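PDB 4LRU: glyoxalase 3 from Candida albicans, which catalyses the conversion of methylglyoxal to D-lactate in a single step that needs no glutathione. Local coordinates for residues A[10-15]-A[25-30]; A[110-115]-A[138-143]; A[166-171]-A[187-192]. All coordinates share one frame; numbering follows the deposited sequence.

How the contacts relate
Followed from the N terminus, the three contacts come strictly in series: none nests in or crosses another. Contact 1 closes the nine-residue loop that separates the end of strand 6-10 from the approach to helix 29-42. Contact 2 spans 22 residues, including helix 119-130 and strand 134-138, and sets helix 111-114 against the turn carrying C139 and H140. Contact 3 closes round helix 177-182, bringing the starts of helices 168-173 and 188-195 together. Contact 2 is the middle link: D114 bonds T12 and S13 of contact 1, while H140 bonds E171 and C139 O receives F166 N of contact 3. Contacts 1 and 3 do not touch.

Contact 1. Residues A[10-15]-A[25-30]; sequences ALTSYN and TGVFVV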
ATOM      1  N   ALA A  10       1.685  -5.440   2.629  1.00 17.02           N
ATOM      2  CA  ALA A  10       2.342  -5.696   1.347  1.00 18.50           C
ATOM      3  C   ALA A  10       3.346  -4.581   1.040  1.00 18.39           C
ATOM      4  O   ALA A  10       3.078  -3.395   1.273  1.00 17.38           O
ATOM      5  CB  ALA A  10       1.301  -5.784   0.236  1.00 18.26           C
ATOM      6  N   LEU A  11       4.507  -4.986   0.531  1.00 17.58           N
ATOM      7  CA  LEU A  11       5.525  -4.099   0.007  1.00 16.61           C
ATOM      8  C   LEU A  11       5.740  -4.414  -1.463  1.00 16.64           C
ATOM      9  O   LEU A  11       5.683  -5.587  -1.854  1.00 17.39           O
ATOM     10  CB  LEU A  11       6.845  -4.327   0.742  1.00 16.02           C
ATOM     11  CG  LEU A  11       7.029  -3.604   2.086  1.00 18.36           C
ATOM     12  CD1 LEU A  11       5.995  -4.028   3.110  1.00 18.20           C
ATOM     13  CD2 LEU A  11       8.426  -3.831   2.626  1.00 19.19           C
ATOM     14  N   THR A  12       6.057  -3.401  -2.261  1.00 15.80           N
ATOM     15  CA  THR A  12       6.531  -3.664  -3.615  1.00 17.21           C
ATOM     16  C   THR A  12       7.882  -4.386  -3.630  1.00 17.36           C
ATOM     17  O   THR A  12       8.751  -4.142  -2.792  1.00 18.25           O
ATOM     18  CB  THR A  12       6.674  -2.393  -4.471  1.00 17.59           C
ATOM     19  OG1 THR A  12       7.074  -2.760  -5.800  1.00 18.55           O
ATOM     20  CG2 THR A  12       7.703  -1.432  -3.890  1.00 19.03           C
ATOM     21  N   SER A  13       8.043  -5.257  -4.630  1.00 18.71           N
ATOM     22  CA  SER A  13       9.281  -5.984  -4.884  1.00 18.06           C
ATOM     23  C   SER A  13      10.146  -5.329  -5.978  1.00 19.04           C
ATOM     24  O   SER A  13      11.274  -5.750  -6.213  1.00 18.28           O
ATOM     25  CB  SER A  13       8.953  -7.420  -5.309  1.00 19.12           C
ATOM     26  OG  SER A  13       8.338  -7.459  -6.599  1.00 21.24           O
ATOM     27  N   TYR A  14       9.633  -4.276  -6.610  1.00 17.53           N
ATOM     28  CA  TYR A  14      10.332  -3.632  -7.710  1.00 19.32           C
ATOM     29  C   TYR A  14      11.282  -2.601  -7.121  1.00 19.38           C
ATOM     30  O   TYR A  14      10.860  -1.783  -6.310  1.00 18.52           O
ATOM     31  CB  TYR A  14       9.335  -2.955  -8.634  1.00 19.09           C
ATOM     32  CG  TYR A  14       9.978  -2.375  -9.867  1.00 20.96           C
ATOM     33  CD1 TYR A  14      10.290  -3.184 -10.952  1.00 20.63           C
ATOM     34  CD2 TYR A  14      10.343  -1.031  -9.922  1.00 20.16           C
ATOM     35  CE1 TYR A  14      10.899  -2.662 -12.078  1.00 23.75           C
ATOM     36  CE2 TYR A  14      10.955  -0.500 -11.049  1.00 21.63           C
ATOM     37  CZ  TYR A  14      11.210  -1.324 -12.136  1.00 21.07           C
ATOM     38  OH  TYR A  14      11.848  -0.840 -13.264  1.00 24.31           O
ATOM     39  N   ASN A  15      12.553  -2.664  -7.501  1.00 18.65           N
ATOM     40  CA  ASN A  15      13.570  -1.765  -6.943  1.00 19.66           C
ATOM     41  C   ASN A  15      14.627  -1.505  -8.011  1.00 21.73           C
ATOM     42  O   ASN A  15      15.566  -2.283  -8.166  1.00 23.18           O
ATOM     43  CB  ASN A  15      14.148  -2.431  -5.681  1.00 21.14           C
ATOM     44  CG  ASN A  15      15.309  -1.678  -5.054  1.00 22.70           C
ATOM     45  OD1 ASN A  15      16.279  -2.296  -4.606  1.00 24.55           O
ATOM     46  ND2 ASN A  15      15.196  -0.363  -4.956  1.00 22.32           N
ATOM     47  N   THR A  25      13.441   3.786  -7.342  1.00 21.02           N
ATOM     48  CA  THR A  25      12.224   3.588  -6.585  1.00 20.14           C
ATOM     49  C   THR A  25      12.218   2.226  -5.908  1.00 21.60           C
ATOM     50  O   THR A  25      13.163   1.427  -6.058  1.00 19.48           O
ATOM     51  CB  THR A  25      10.953   3.792  -7.442  1.00 19.15           C
ATOM     52  OG1 THR A  25       9.809   3.927  -6.580  1.00 20.27           O
ATOM     53  CG2 THR A  25      10.718   2.631  -8.387  1.00 20.48           C
ATOM     54  N   GLY A  26      11.149   1.987  -5.164  1.00 19.27           N
ATOM     55  CA  GLY A  26      11.006   0.843  -4.277  1.00 19.86           C
ATOM     56  C   GLY A  26       9.974   1.196  -3.238  1.00 18.39           C
ATOM     57  O   GLY A  26       9.021   1.911  -3.538  1.00 18.93           O
ATOM     58  N   VAL A  27      10.154   0.692  -2.025  1.00 18.31           N
ATOM     59  CA  VAL A  27       9.195   0.893  -0.932  1.00 16.36           C
ATOM     60  C   VAL A  27       9.424   2.272  -0.311  1.00 16.83           C
ATOM     61  O   VAL A  27      10.538   2.610   0.058  1.00 18.39           O
ATOM     62  CB  VAL A  27       9.385  -0.191   0.136  1.00 19.61           C
ATOM     63  CG1 VAL A  27       8.458   0.043   1.336  1.00 19.54           C
ATOM     64  CG2 VAL A  27       9.167  -1.570  -0.475  1.00 18.73           C
ATOM     65  N   PHE A  28       8.356   3.062  -0.213  1.00 17.13           N
ATOM     66  CA  PHE A  28       8.445   4.373   0.426  1.00 18.84           C
ATOM     67  C   PHE A  28       8.375   4.184   1.924  1.00 18.74           C
ATOM     68  O   PHE A  28       7.340   3.790   2.440  1.00 18.13           O
ATOM     69  CB  PHE A  28       7.306   5.278  -0.034  1.00 17.81           C
ATOM     70  CG  PHE A  28       7.621   6.733   0.102  1.00 19.14           C
ATOM     71  CD1 PHE A  28       7.492   7.374   1.321  1.00 21.26           C
ATOM     72  CD2 PHE A  28       8.098   7.464  -0.983  1.00 23.24           C
ATOM     73  CE1 PHE A  28       7.836   8.705   1.457  1.00 22.29           C
ATOM     74  CE2 PHE A  28       8.435   8.798  -0.854  1.00 23.85           C
ATOM     75  CZ  PHE A  28       8.297   9.422   0.366  1.00 22.80           C
ATOM     76  N   VAL A  29       9.484   4.416   2.617  1.00 18.96           N
ATOM     77  CA  VAL A  29       9.674   3.903   3.982  1.00 19.04           C
ATOM     78  C   VAL A  29       8.447   4.107   4.867  1.00 18.58           C
ATOM     79  O   VAL A  29       7.935   3.155   5.424  1.00 17.79           O
ATOM     80  CB  VAL A  29      10.899   4.511   4.659  1.00 22.15           C
ATOM     81  CG1 VAL A  29      10.993   4.060   6.110  1.00 20.10           C
ATOM     82  CG2 VAL A  29      12.169   4.103   3.921  1.00 21.16           C
ATOM     83  N   VAL A  30       8.002   5.346   5.040  1.00 19.85           N
ATOM     84  CA  VAL A  30       6.956   5.579   6.036  1.00 19.51           C
ATOM     85  C   VAL A  30       5.598   4.997   5.660  1.00 19.24           C
ATOM     86  O   VAL A  30       4.751   4.830   6.520  1.00 19.54           O
ATOM     87  CB  VAL A  30       6.787   7.061   6.427  1.00 20.37           C
ATOM     88  CG1 VAL A  30       8.001   7.544   7.214  1.00 20.75           C
ATOM     89  CG2 VAL A  30       6.532   7.926   5.208  1.00 21.52           C
TER
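N15 and T25 supply the one conventional hydrogen bond between 10-15 and 25-30. The amide ND2 of N15 donates to T25 O at 2.9 Å with an N-H...O angle of 164°, and the acceptor lies almost exactly in the plane of the amide. The torsion that sets this up carries CG of N15 anti to the backbone N (chi1 175°), after which the amide reaches over to the carbonyl. Two CA-H...O contacts run beside that bond. N15 CA approaches the same T25 O at 3.3 Å, which leaves this oxygen held by two groups of one residue, and G26 CA turns a hydrogen toward Y14 O, also at 3.3 Å.

The setting is the C-terminal end of an internal strand of the main sheet in the DJ-1 superfamily's alpha/beta fold. Parallel strand 6-10 runs out at that end into 10-15, and 25-30 then leads into helix 29-42, with the side chain of T25 about 7 Å from that of H140, an inferred active-site residue.

Apolar packing takes over toward the strand. L11 and V27 cross obliquely, with CB, CG and CD2 of L11 all meeting V27 CG2, the closest being CB at 3.8 Å. The same V27 CG2 sits 3.7 Å from T12 CG2. In turn, T12 CG2 packs on G26 C at 3.5 Å. With its OG1 anti to the backbone N (chi1 -177°), T12 presents the methyl to G26 and the hydroxyl to its own chain, where OG1 accepts from Y14 N in an ST turn and also bonds D114.

T25 CG2 lies in the plane of the Y14 ring, at its edge, 4.0 Å from Y14 CD2, while T25 OG1 is bonded to D58; the Y14 ring itself stacks with F113.

Contact 2. Residues A[110-115]-A[138-143]; sequences GTLFDY and VCHGPA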
ATOM      1  N   GLY A 110       7.379   1.837  -7.067  1.00 18.23           N
ATOM      2  CA  GLY A 110       7.667   0.450  -7.445  1.00 19.39           C
ATOM      3  C   GLY A 110       6.386  -0.356  -7.632  1.00 20.13           C
ATOM      4  O   GLY A 110       6.311  -1.246  -8.497  1.00 18.53           O
ATOM      5  N   THR A 111       5.363  -0.067  -6.835  1.00 18.24           N
ATOM      6  CA  THR A 111       4.111  -0.825  -6.914  1.00 18.38           C
ATOM      7  C   THR A 111       3.462  -0.801  -8.308  1.00 19.36           C
ATOM      8  O   THR A 111       2.711  -1.714  -8.656  1.00 18.90           O
ATOM      9  CB  THR A 111       3.037  -0.309  -5.929  1.00 17.69           C
ATOM     10  OG1 THR A 111       2.759   1.069  -6.203  1.00 18.72           O
ATOM     11  CG2 THR A 111       3.475  -0.469  -4.504  1.00 17.94           C
ATOM     12  N   LEU A 112       3.715   0.255  -9.082  1.00 18.86           N
ATOM     13  CA  LEU A 112       3.179   0.376 -10.425  1.00 18.53           C
ATOM     14  C   LEU A 112       3.645  -0.773 -11.299  1.00 19.16           C
ATOM     15  O   LEU A 112       2.968  -1.132 -12.266  1.00 21.29           O
ATOM     16  CB  LEU A 112       3.611   1.698 -11.060  1.00 20.25           C
ATOM     17  CG  LEU A 112       3.032   2.939 -10.372  1.00 21.29           C
ATOM     18  CD1 LEU A 112       3.751   4.186 -10.841  1.00 22.77           C
ATOM     19  CD2 LEU A 112       1.531   3.065 -10.616  1.00 22.73           C
ATOM     20  N   PHE A 113       4.810  -1.320 -10.962  1.00 19.72           N
ATOM     21  CA  PHE A 113       5.435  -2.350 -11.788  1.00 19.89           C
ATOM     22  C   PHE A 113       4.948  -3.751 -11.431  1.00 21.52           C
ATOM     23  O   PHE A 113       4.715  -4.578 -12.325  1.00 21.75           O
ATOM     24  CB  PHE A 113       6.961  -2.279 -11.696  1.00 20.22           C
ATOM     25  CG  PHE A 113       7.547  -1.041 -12.329  1.00 21.29           C
ATOM     26  CD1 PHE A 113       7.653   0.140 -11.607  1.00 21.34           C
ATOM     27  CD2 PHE A 113       7.989  -1.058 -13.639  1.00 23.40           C
ATOM     28  CE1 PHE A 113       8.185   1.273 -12.183  1.00 22.13           C
ATOM     29  CE2 PHE A 113       8.538   0.076 -14.228  1.00 24.65           C
ATOM     30  CZ  PHE A 113       8.644   1.241 -13.492  1.00 23.34           C
ATOM     31  N   ASP A 114       4.817  -4.040 -10.138  1.00 18.52           N
ATOM     32  CA  ASP A 114       4.492  -5.392  -9.714  1.00 19.66           C
ATOM     33  C   ASP A 114       3.085  -5.629  -9.194  1.00 18.76           C
ATOM     34  O   ASP A 114       2.514  -6.694  -9.438  1.00 19.15           O
ATOM     35  CB  ASP A 114       5.548  -5.965  -8.777  1.00 17.74           C
ATOM     36  CG  ASP A 114       5.607  -5.258  -7.433  1.00 19.35           C
ATOM     37  OD1 ASP A 114       5.221  -4.067  -7.336  1.00 18.33           O
ATOM     38  OD2 ASP A 114       6.079  -5.907  -6.487  1.00 19.08           O
ATOM     39  N   TYR A 115       2.493  -4.656  -8.511  1.00 17.68           N
ATOM     40  CA  TYR A 115       1.201  -4.909  -7.871  1.00 17.05           C
ATOM     41  C   TYR A 115       0.102  -5.372  -8.857  1.00 16.67           C
ATOM     42  O   TYR A 115      -0.668  -6.245  -8.520  1.00 17.67           O
ATOM     43  CB  TYR A 115       0.700  -3.707  -7.065  1.00 17.60           C
ATOM     44  CG  TYR A 115       1.214  -3.615  -5.626  1.00 17.90           C
ATOM     45  CD1 TYR A 115       2.291  -4.382  -5.165  1.00 16.62           C
ATOM     46  CD2 TYR A 115       0.634  -2.713  -4.744  1.00 16.55           C
ATOM     47  CE1 TYR A 115       2.743  -4.261  -3.857  1.00 18.96           C
ATOM     48  CE2 TYR A 115       1.075  -2.584  -3.448  1.00 16.05           C
ATOM     49  CZ  TYR A 115       2.144  -3.335  -3.002  1.00 16.09           C
ATOM     50  OH  TYR A 115       2.611  -3.213  -1.690  1.00 16.75           O
ATOM     51  N   VAL A 138      -2.296   2.685   0.309  1.00 17.41           N
ATOM     52  CA  VAL A 138      -1.966   4.108   0.271  1.00 18.46           C
ATOM     53  C   VAL A 138      -1.123   4.439  -0.959  1.00 22.88           C
ATOM     54  O   VAL A 138      -0.346   3.621  -1.434  1.00 21.38           O
ATOM     55  CB  VAL A 138      -1.268   4.548   1.570  1.00 20.45           C
ATOM     56  CG1 VAL A 138       0.094   3.885   1.736  1.00 21.35           C
ATOM     57  CG2 VAL A 138      -1.130   6.066   1.625  1.00 21.59           C
ATOM     58  N   CYS A 139      -1.305   5.657  -1.473  1.00 22.42           N
ATOM     59  CA  CYS A 139      -0.401   6.241  -2.476  1.00 22.33           C
ATOM     60  C   CYS A 139      -0.551   5.536  -3.831  1.00 19.92           C
ATOM     61  O   CYS A 139      -1.619   5.604  -4.415  1.00 18.38           O
ATOM     62  CB  CYS A 139       1.031   6.220  -1.964  1.00 21.07           C
ATOM     63  SG  CYS A 139       2.174   7.238  -2.920  1.00 33.20           S
ATOM     64  N   HIS A 140       0.468   4.823  -4.322  1.00 20.71           N
ATOM     65  CA  HIS A 140       0.256   3.978  -5.518  1.00 18.96           C
ATOM     66  C   HIS A 140      -0.206   2.567  -5.192  1.00 18.36           C
ATOM     67  O   HIS A 140      -0.440   1.748  -6.090  1.00 19.40           O
ATOM     68  CB  HIS A 140       1.509   3.925  -6.398  1.00 18.93           C
ATOM     69  CG  HIS A 140       1.878   5.251  -6.973  1.00 20.17           C
ATOM     70  ND1 HIS A 140       2.742   6.116  -6.339  1.00 22.53           N
ATOM     71  CD2 HIS A 140       1.422   5.905  -8.065  1.00 22.00           C
ATOM     72  CE1 HIS A 140       2.830   7.232  -7.036  1.00 21.30           C
ATOM     73  NE2 HIS A 140       2.031   7.134  -8.081  1.00 21.40           N
ATOM     74  N   GLY A 141      -0.333   2.291  -3.903  1.00 17.24           N
ATOM     75  CA  GLY A 141      -0.804   0.993  -3.426  1.00 18.87           C
ATOM     76  C   GLY A 141      -2.059   0.471  -4.097  1.00 16.19           C
ATOM     77  O   GLY A 141      -2.211  -0.746  -4.253  1.00 17.83           O
ATOM     78  N   PRO A 142      -3.015   1.356  -4.428  1.00 16.27           N
ATOM     79  CA  PRO A 142      -4.229   0.884  -5.092  1.00 16.10           C
ATOM     80  C   PRO A 142      -4.018   0.247  -6.464  1.00 16.92           C
ATOM     81  O   PRO A 142      -4.956  -0.309  -7.040  1.00 18.43           O
ATOM     82  CB  PRO A 142      -5.096   2.143  -5.172  1.00 16.68           C
ATOM     83  CG  PRO A 142      -4.677   2.915  -3.967  1.00 17.70           C
ATOM     84  CD  PRO A 142      -3.186   2.734  -3.927  1.00 16.26           C
ATOM     85  N   ALA A 143      -2.792   0.296  -6.971  1.00 19.04           N
ATOM     86  CA  ALA A 143      -2.430  -0.518  -8.133  1.00 18.98           C
ATOM     87  C   ALA A 143      -2.698  -2.001  -7.880  1.00 19.02           C
ATOM     88  O   ALA A 143      -2.874  -2.755  -8.830  1.00 18.84           O
ATOM     89  CB  ALA A 143      -0.977  -0.294  -8.521  1.00 19.01           C
TER
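T111 and H140 meet at about a right angle, the hydroxyl of the threonine pressed against the base of the histidine: T111 OG1 lies 3.1 Å from H140 CB. Behind H140 is the sharp turn of the DJ-1 superfamily known as the nucleophile elbow. Strand 134-138 ends, a type II' turn from V138 to G141 reverses the chain through C139, and a 3-10 segment follows. C139 and H140 are both inferred to belong to the active site, and C139 takes the positive phi (71°) that such an elbow imposes.

Side-chain torsions decide what faces this turn. In T111, chi1 of 59° puts OG1 between the backbone N and the carbonyl carbon, facing H140, with its hydrogen bond made to G108 O in the preceding loop. The methyl CG2, the other branch at CB, lies over one face of the Y115 ring, 3.3 Å above its plane and offset toward the rim.

The H140 imidazole meets L112 obliquely. Both L112 methyls reach H140 CD2, L112 CD2 at 3.8 Å and L112 CD1 at 4.0 Å. The adjoining ring atom, NE2, is hydrogen-bonded to E171 OE2, and the rings of H109 and F166 also meet the imidazole.

At the root of the Y115 ring, Y115 CB packs on A143 CB at 4.1 Å, and A143 CB is 4.0 Å from T111 O. The OH of Y115 is weakly bonded to S106 O. No hydrogen bond joins 110-115 to 138-143. Instead, chi2 of 14° nearly eclipses CD1 of Y115 with its CA and leaves the CD2 edge to meet G141 O, which lies in the ring plane, 3.5 Å from Y115 CD2.

Contact 3. Residues A[166-171]-A[187-192]; sequences FTDIGE and TIKQVA
D168 and T187 cross at about a right angle, the carboxylate of the first set against the side chain of the second, with D168 OD1 3.0 Å from T187 OG1. They stand where the N-terminal ends of helices 168-173 and 188-195 face each other. T167 caps the first helix and T187 the second; T187 and Q190 form a capping box, in which Q190 N donates to T187 OG1 and T187 N to Q190 OE1.

With chi1 of -68°, D168 CG is anti to its carbonyl carbon, and the carboxylate beyond it lies against T187 and K189. D168 and K189 also cross at about a right angle, D168 OD2 being 3.7 Å from K189 CD. A water held by D168 OD2 at 2.7 Å also bonds T187 OG1. A second water gives hydrogens to D168 OD1 and F166 O and accepts from K189 N at 3.0 Å. I188 meets F166 through CG1, 3.9 Å from F166 N.

E171, an inferred active-site residue, has OE1 hydrogen-bonded to H109 NE2 and OE2 to H140 NE2, and its CG lies near T187 CG2. A third water accepts from I188 N and donates to F166 O at 2.8 Å and to E171 OE2 at 2.9 Å.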
ATOM      1  N   PHE A 166      -2.518   8.337  -5.191  1.00 18.05           N
ATOM      2  CA  PHE A 166      -1.594   9.398  -5.570  1.00 19.08           C
ATOM      3  C   PHE A 166      -2.117  10.173  -6.777  1.00 18.85           C
ATOM      4  O   PHE A 166      -2.626   9.596  -7.736  1.00 19.12           O
ATOM      5  CB  PHE A 166      -0.199   8.837  -5.831  1.00 19.04           C
ATOM      6  CG  PHE A 166       0.900   9.859  -5.691  1.00 18.47           C
ATOM      7  CD1 PHE A 166       1.302  10.297  -4.438  1.00 19.39           C
ATOM      8  CD2 PHE A 166       1.463  10.451  -6.806  1.00 20.27           C
ATOM      9  CE1 PHE A 166       2.288  11.234  -4.304  1.00 20.85           C
ATOM     10  CE2 PHE A 166       2.466  11.388  -6.674  1.00 20.43           C
ATOM     11  CZ  PHE A 166       2.872  11.788  -5.423  1.00 21.77           C
ATOM     12  N   THR A 167      -2.023  11.490  -6.708  1.00 19.84           N
ATOM     13  CA  THR A 167      -2.666  12.355  -7.696  1.00 18.92           C
ATOM     14  C   THR A 167      -1.872  12.437  -9.000  1.00 19.49           C
ATOM     15  O   THR A 167      -0.648  12.333  -9.004  1.00 19.71           O
ATOM     16  CB  THR A 167      -2.882  13.797  -7.176  1.00 19.97           C
ATOM     17  OG1 THR A 167      -1.621  14.455  -6.994  1.00 20.57           O
ATOM     18  CG2 THR A 167      -3.684  13.802  -5.868  1.00 20.12           C
ATOM     19  N   ASP A 168      -2.575  12.667 -10.100  1.00 21.14           N
ATOM     20  CA  ASP A 168      -1.913  12.950 -11.372  1.00 22.05           C
ATOM     21  C   ASP A 168      -0.946  14.127 -11.265  1.00 22.52           C
ATOM     22  O   ASP A 168       0.159  14.075 -11.803  1.00 24.94           O
ATOM     23  CB  ASP A 168      -2.937  13.231 -12.456  1.00 21.94           C
ATOM     24  CG  ASP A 168      -3.759  12.002 -12.846  1.00 24.06           C
ATOM     25  OD1 ASP A 168      -3.480  10.889 -12.365  1.00 22.42           O
ATOM     26  OD2 ASP A 168      -4.694  12.185 -13.656  1.00 26.67           O
ATOM     27  N   ILE A 169      -1.351  15.219 -10.613  1.00 20.92           N
ATOM     28  CA  ILE A 169      -0.478  16.371 -10.568  1.00 21.19           C
ATOM     29  C   ILE A 169       0.796  16.031  -9.784  1.00 19.80           C
ATOM     30  O   ILE A 169       1.883  16.517 -10.101  1.00 22.86           O
ATOM     31  CB  ILE A 169      -1.191  17.635 -10.028  1.00 21.38           C
ATOM     32  CG1 ILE A 169      -0.400  18.893 -10.408  1.00 22.33           C
ATOM     33  CG2 ILE A 169      -1.449  17.523  -8.533  1.00 22.60           C
ATOM     34  CD1 ILE A 169      -1.033  20.208  -9.971  1.00 22.82           C
ATOM     35  N   GLY A 170       0.655  15.199  -8.760  1.00 20.26           N
ATOM     36  CA  GLY A 170       1.800  14.735  -7.980  1.00 21.10           C
ATOM     37  C   GLY A 170       2.851  14.082  -8.867  1.00 21.83           C
ATOM     38  O   GLY A 170       4.056  14.261  -8.659  1.00 22.17           O
ATOM     39  N   GLU A 171       2.397  13.357  -9.886  1.00 20.63           N
ATOM     40  CA  GLU A 171       3.343  12.719 -10.813  1.00 21.35           C
ATOM     41  C   GLU A 171       4.145  13.745 -11.598  1.00 23.25           C
ATOM     42  O   GLU A 171       5.331  13.535 -11.877  1.00 23.30           O
ATOM     43  CB  GLU A 171       2.634  11.757 -11.785  1.00 21.63           C
ATOM     44  CG  GLU A 171       1.632  10.790 -11.167  1.00 20.39           C
ATOM     45  CD  GLU A 171       2.247   9.751 -10.239  1.00 19.52           C
ATOM     46  OE1 GLU A 171       3.413   9.910  -9.812  1.00 21.99           O
ATOM     47  OE2 GLU A 171       1.514   8.788  -9.903  1.00 21.66           O
ATOM     48  N   THR A 187      -1.820   5.727 -13.560  1.00 20.33           N
ATOM     49  CA  THR A 187      -2.077   6.487 -12.350  1.00 20.17           C
ATOM     50  C   THR A 187      -3.270   5.888 -11.631  1.00 19.28           C
ATOM     51  O   THR A 187      -4.034   5.124 -12.205  1.00 20.61           O
ATOM     52  CB  THR A 187      -2.408   7.961 -12.643  1.00 19.65           C
ATOM     53  OG1 THR A 187      -3.646   8.041 -13.362  1.00 21.81           O
ATOM     54  CG2 THR A 187      -1.307   8.605 -13.437  1.00 22.99           C
ATOM     55  N   ILE A 188      -3.456   6.253 -10.374  1.00 19.59           N
ATOM     56  CA  ILE A 188      -4.527   5.640  -9.628  1.00 18.55           C
ATOM     57  C   ILE A 188      -5.890   6.049 -10.190  1.00 18.66           C
ATOM     58  O   ILE A 188      -6.821   5.236 -10.206  1.00 20.64           O
ATOM     59  CB  ILE A 188      -4.407   5.880  -8.116  1.00 17.53           C
ATOM     60  CG1 ILE A 188      -3.104   5.254  -7.564  1.00 18.25           C
ATOM     61  CG2 ILE A 188      -5.609   5.297  -7.403  1.00 18.69           C
ATOM     62  CD1 ILE A 188      -2.817   3.840  -8.070  1.00 18.66           C
ATOM     63  N   LYS A 189      -6.003   7.285 -10.668  0.50 19.21           N
ATOM     64  CA  LYS A 189      -7.201   7.715 -11.368  0.50 21.40           C
ATOM     65  C   LYS A 189      -7.472   6.758 -12.530  0.50 21.23           C
ATOM     66  O   LYS A 189      -8.575   6.245 -12.669  0.50 22.20           O
ATOM     67  CB  LYS A 189      -7.053   9.149 -11.876  0.50 22.57           C
ATOM     68  CG  LYS A 189      -8.343   9.742 -12.425  0.50 26.04           C
ATOM     69  CD  LYS A 189      -8.175  11.209 -12.784  0.50 29.73           C
ATOM     70  CE  LYS A 189      -9.488  11.820 -13.245  0.50 31.84           C
ATOM     71  NZ  LYS A 189      -9.378  13.289 -13.471  0.50 35.28           N
ATOM     72  N   GLN A 190      -6.446   6.495 -13.333  1.00 22.19           N
ATOM     73  CA  GLN A 190      -6.562   5.586 -14.478  1.00 21.67           C
ATOM     74  C   GLN A 190      -6.925   4.159 -14.038  1.00 21.75           C
ATOM     75  O   GLN A 190      -7.679   3.467 -14.716  1.00 23.46           O
ATOM     76  CB  GLN A 190      -5.256   5.574 -15.278  1.00 23.35           C
ATOM     77  CG  GLN A 190      -5.021   6.844 -16.084  1.00 24.86           C
ATOM     78  CD  GLN A 190      -3.704   6.808 -16.851  1.00 27.54           C
ATOM     79  OE1 GLN A 190      -2.653   6.549 -16.273  1.00 25.61           O
ATOM     80  NE2 GLN A 190      -3.766   7.042 -18.159  1.00 32.68           N
ATOM     81  N   VAL A 191      -6.378   3.716 -12.919  1.00 20.96           N
ATOM     82  CA  VAL A 191      -6.753   2.413 -12.350  1.00 20.85           C
ATOM     83  C   VAL A 191      -8.239   2.373 -12.042  1.00 23.18           C
ATOM     84  O   VAL A 191      -8.928   1.408 -12.394  1.00 21.82           O
ATOM     85  CB  VAL A 191      -5.956   2.066 -11.085  1.00 21.59           C
ATOM     86  CG1 VAL A 191      -6.505   0.805 -10.423  1.00 21.15           C
ATOM     87  CG2 VAL A 191      -4.472   1.888 -11.411  1.00 20.02           C
ATOM     88  N   ALA A 192      -8.734   3.410 -11.366  1.00 20.98           N
ATOM     89  CA  ALA A 192     -10.166   3.527 -11.127  1.00 23.02           C
ATOM     90  C   ALA A 192     -10.952   3.476 -12.447  1.00 22.52           C
ATOM     91  O   ALA A 192     -11.939   2.756 -12.561  1.00 24.17           O
ATOM     92  CB  ALA A 192     -10.476   4.817 -10.367  1.00 21.01           C
TER
HETATM   93  O   HOH W   1      -4.380   9.705  -9.969  1.00 18.71           O
HETATM   94  O   HOH W   2      -1.188   7.896  -9.404  1.00 21.07           O
HETATM   95  O   HOH W   3      -4.914  10.008 -15.152  1.00 32.69           O